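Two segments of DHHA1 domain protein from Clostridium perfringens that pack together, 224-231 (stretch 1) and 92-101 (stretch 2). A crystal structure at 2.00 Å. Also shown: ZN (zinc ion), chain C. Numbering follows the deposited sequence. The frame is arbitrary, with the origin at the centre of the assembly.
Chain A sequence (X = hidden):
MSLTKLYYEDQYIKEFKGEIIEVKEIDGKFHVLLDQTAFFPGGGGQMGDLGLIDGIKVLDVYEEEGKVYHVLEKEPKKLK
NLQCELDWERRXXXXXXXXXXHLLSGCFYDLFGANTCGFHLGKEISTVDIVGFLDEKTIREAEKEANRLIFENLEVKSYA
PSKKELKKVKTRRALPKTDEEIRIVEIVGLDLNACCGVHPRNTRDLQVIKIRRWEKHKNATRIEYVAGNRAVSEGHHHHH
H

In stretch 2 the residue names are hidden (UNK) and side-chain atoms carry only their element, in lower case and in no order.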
# COMPACT_ATOMS: atom_id res chain seq x y z
N GLU A 224 -8.60 14.87 5.41
CA GLU A 224 -8.42 14.55 3.98
C GLU A 224 -7.04 14.97 3.47
O GLU A 224 -6.63 16.11 3.66
CB GLU A 224 -9.49 15.23 3.12
CG GLU A 224 -10.78 14.48 3.00
CD GLU A 224 -11.84 15.22 2.21
OE1 GLU A 224 -12.98 15.32 2.71
OE2 GLU A 224 -11.54 15.72 1.09
N TYR A 225 -6.34 14.06 2.80
CA TYR A 225 -5.00 14.37 2.27
C TYR A 225 -4.77 13.84 0.85
O TYR A 225 -5.47 12.94 0.38
CB TYR A 225 -3.89 13.87 3.21
CG TYR A 225 -3.73 12.36 3.18
CD1 TYR A 225 -4.45 11.55 4.06
CD2 TYR A 225 -2.88 11.75 2.24
CE1 TYR A 225 -4.32 10.17 4.01
CE2 TYR A 225 -2.75 10.37 2.19
CZ TYR A 225 -3.47 9.59 3.07
OH TYR A 225 -3.36 8.24 3.02
N VAL A 226 -3.76 14.41 0.20
CA VAL A 226 -3.25 13.94 -1.10
C VAL A 226 -1.73 13.89 -1.06
O VAL A 226 -1.08 14.77 -0.49
CB VAL A 226 -3.71 14.84 -2.29
CG1 VAL A 226 -5.13 14.48 -2.72
CG2 VAL A 226 -3.64 16.32 -1.92
N ALA A 227 -1.16 12.83 -1.63
CA ALA A 227 0.29 12.72 -1.77
C ALA A 227 0.64 12.50 -3.23
O ALA A 227 -0.19 12.03 -4.01
CB ALA A 227 0.83 11.58 -0.90
N GLY A 228 1.87 12.85 -3.60
CA GLY A 228 2.40 12.59 -4.94
C GLY A 228 1.73 13.37 -6.05
O GLY A 228 1.55 14.58 -5.94
N ASN A 229 1.34 12.66 -7.10
CA ASN A 229 0.75 13.25 -8.31
C ASN A 229 -0.66 13.81 -8.10
O ASN A 229 -1.11 14.67 -8.85
CB ASN A 229 0.75 12.23 -9.46
CG ASN A 229 1.94 11.28 -9.39
OD1 ASN A 229 3.06 11.62 -9.79
ND2 ASN A 229 1.70 10.07 -8.89
N ARG A 230 -1.34 13.29 -7.08
CA ARG A 230 -2.64 13.81 -6.65
C ARG A 230 -2.55 15.22 -6.06
O ARG A 230 -3.50 16.00 -6.14
CB ARG A 230 -3.26 12.89 -5.60
CG ARG A 230 -3.79 11.56 -6.12
CD ARG A 230 -4.71 10.96 -5.08
NE ARG A 230 -5.02 9.56 -5.34
CZ ARG A 230 -5.95 8.85 -4.71
NH1 ARG A 230 -6.69 9.42 -3.76
NH2 ARG A 230 -6.16 7.58 -5.03
N ALA A 231 -1.41 15.54 -5.45
CA ALA A 231 -1.22 16.81 -4.76
C ALA A 231 -0.89 17.98 -5.69
O ALA A 231 -0.90 19.14 -5.26
CB ALA A 231 -0.15 16.66 -3.68
N UNK A 92 1.61 3.00 -8.28
CA UNK A 92 2.43 3.99 -7.58
C UNK A 92 1.55 4.99 -6.83
O UNK A 92 1.89 5.40 -5.71
c UNK A 92 6.63 6.75 -6.63
c UNK A 92 5.37 4.74 -7.03
c UNK A 92 5.78 7.44 -7.51
c UNK A 92 4.73 6.77 -8.14
c UNK A 92 3.38 4.69 -8.57
c UNK A 92 4.52 5.41 -7.90
c UNK A 92 6.42 5.40 -6.39
N UNK A 93 0.42 5.37 -7.44
CA UNK A 93 -0.56 6.23 -6.78
C UNK A 93 -0.97 5.67 -5.42
O UNK A 93 -0.88 6.36 -4.41
o UNK A 93 -4.04 6.71 -6.87
c UNK A 93 -2.90 7.22 -6.94
o UNK A 93 -2.62 8.33 -6.44
c UNK A 93 -1.80 6.45 -7.65
N UNK A 94 -1.38 4.40 -5.41
CA UNK A 94 -1.74 3.69 -4.18
C UNK A 94 -0.59 3.54 -3.20
O UNK A 94 -0.80 3.64 -2.00
N UNK A 95 0.62 3.29 -3.72
CA UNK A 95 1.83 3.24 -2.88
C UNK A 95 2.04 4.56 -2.13
O UNK A 95 2.29 4.56 -0.92
c UNK A 95 5.83 1.03 -4.37
c UNK A 95 3.07 2.89 -3.72
c UNK A 95 3.13 1.44 -4.30
s UNK A 95 4.44 1.09 -5.50
N UNK A 96 1.92 5.68 -2.85
CA UNK A 96 2.10 7.04 -2.28
C UNK A 96 1.04 7.41 -1.24
O UNK A 96 1.37 7.93 -0.17
c UNK A 96 2.15 8.11 -3.38
o UNK A 96 2.43 9.14 -6.14
c UNK A 96 3.39 9.06 -5.36
c UNK A 96 3.40 8.06 -4.24
n UNK A 96 4.46 9.82 -5.48
N UNK A 97 -0.24 7.13 -1.53
CA UNK A 97 -1.33 7.43 -0.57
C UNK A 97 -1.23 6.66 0.72
O UNK A 97 -1.56 7.18 1.79
c UNK A 97 -2.72 7.21 -1.17
n UNK A 97 -1.51 9.36 -3.73
c UNK A 97 -2.98 7.86 -2.51
c UNK A 97 -2.32 9.23 -2.68
o UNK A 97 -2.57 10.16 -1.91
N UNK A 98 -0.76 5.41 0.63
CA UNK A 98 -0.65 4.55 1.81
C UNK A 98 0.51 4.99 2.71
O UNK A 98 0.34 5.12 3.92
c UNK A 98 -0.84 2.10 2.47
c UNK A 98 -0.87 2.22 3.83
n UNK A 98 -1.26 1.00 4.33
c UNK A 98 -1.46 0.17 3.32
c UNK A 98 -0.49 3.08 1.40
n UNK A 98 -1.22 0.81 2.19
N UNK A 99 1.69 5.18 2.12
CA UNK A 99 2.84 5.68 2.88
C UNK A 99 2.55 7.10 3.39
O UNK A 99 2.93 7.44 4.51
c UNK A 99 4.14 5.63 2.05
c UNK A 99 5.79 5.58 3.99
c UNK A 99 5.42 6.25 2.67
c UNK A 99 6.62 6.23 1.74
N UNK A 100 1.89 7.91 2.58
CA UNK A 100 1.41 9.23 2.99
C UNK A 100 0.63 9.21 4.30
O UNK A 100 0.90 10.01 5.20
N UNK A 101 -0.32 8.28 4.42
CA UNK A 101 -1.04 8.05 5.67
C UNK A 101 -0.11 7.68 6.83
O UNK A 101 -0.22 8.27 7.91
n UNK A 101 -1.95 5.48 8.70
c UNK A 101 -2.40 5.40 7.44
c UNK A 101 -2.12 6.99 5.51
c UNK A 101 -2.88 6.67 6.80
o UNK A 101 -2.40 4.36 6.79
ZN ZN C . -0.88 0.47 6.56
O HOH W 1 -0.78 9.97 -7.44
O HOH W 2 -5.21 10.64 -1.56
O HOH W 3 -2.16 2.07 7.65
O HOH W 4 -0.81 -0.25 8.68
O HOH W 5 -2.92 -0.81 6.44

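Position 92 carries one carbon followed by a ring of six carbons, with nothing polar on it. The ring lies beyond contact range of stretch 1, on the flank of the helix. This is Phe-92, whose backbone O accepts the helical bond from N of position 96; this contact does not explain the type.

Position 93 has two side-chain carbons, the second bearing two oxygens: a short carboxylate. One oxygen lies 2.9 Å from Arg-230 NE and the other 2.9 Å from Arg-230 NH2. The residue is Asp-93, and the paired bonds form a salt bridge in which OD1 meets the guanidinium near its plane, at the edge. Water 1 donates to Asp-93 OD1 (2.7 Å) and accepts from Asn-229 ND2 (2.9 Å), tying in the segment after the strand.

Position 94 has no side-chain atoms and is Gly-94. A CB here would point away from stretch 1 and find room, so this contact does not demand glycine.

Position 95 is an unbranched chain of two carbons, a sulfur and a carbon, staying 9.0 Å or more from stretch 1. This is Met-95, whose apolar chain suits a buried place off this contact.

Position 96 has three carbons, the third carrying one oxygen and one nitrogen; its CB points toward stretch 1 and the nitrogen lies 3.5 Å from Gly-228 CA. This is Gln-96, long enough to reach Gly-228, with its NE2 hydrogen-bonded elsewhere in the structure. A CB on Gly-228 would fall 2.2 Å from Gln-96 OE1, a clash, and the positive phi of Gly-228 also favours glycine.

Position 97 has the same composition, three carbons ending in an oxygen and a nitrogen, but its chain folds back so that the oxygen lies 3.0 Å from Ala-227 N and the nitrogen 3.0 Å from Ala-227 O. It is Gln-97. OE1 accepts from the strand's N–H while NE2 donates to its carbonyl; an amide suits the site because it offers an acceptor and a donor together. Gln-97 NE2 also donates to Asp-93 O (3.1 Å), and Gln-97 CD lies over one face of the Arg-230 guanidinium.

Position 98 bears one carbon and a five-membered ring of three carbons and two nitrogens, and its CB points away from stretch 1. It is His-98, whose NE2 binds ZN at 2.3 Å, a role suited to imidazole.

Position 99 has four carbons, forked at the second, directed away from the strand: Leu-99, apolar as its burial suits.

Position 100 has no side chain. In Gly-100, a CB would sit a tight 3.3 Å from both Ala-227 CB and Tyr-225 CE2, so glycine lets the helix come close.

Position 101 again has three carbons with a terminal oxygen and nitrogen, and its CB lies 3.0 Å from Tyr-225 OH, though the amide leads away. It is Gln-101; OE1 of Gln-101 accepts from O of zinc-bound water 3 at 2.5 Å.

The contact thus joins a strand and a helix at 129°. Tyr-225 OH donates a very short 2.4 Å bond to Gln-97 O, Gln-97 clasps Ala-227, and Arg-230 grips Asp-93, while the small Ala-227 and Gly-100 permit close packing.

Stretch 2 (92-101) FDGMQQHLGQ
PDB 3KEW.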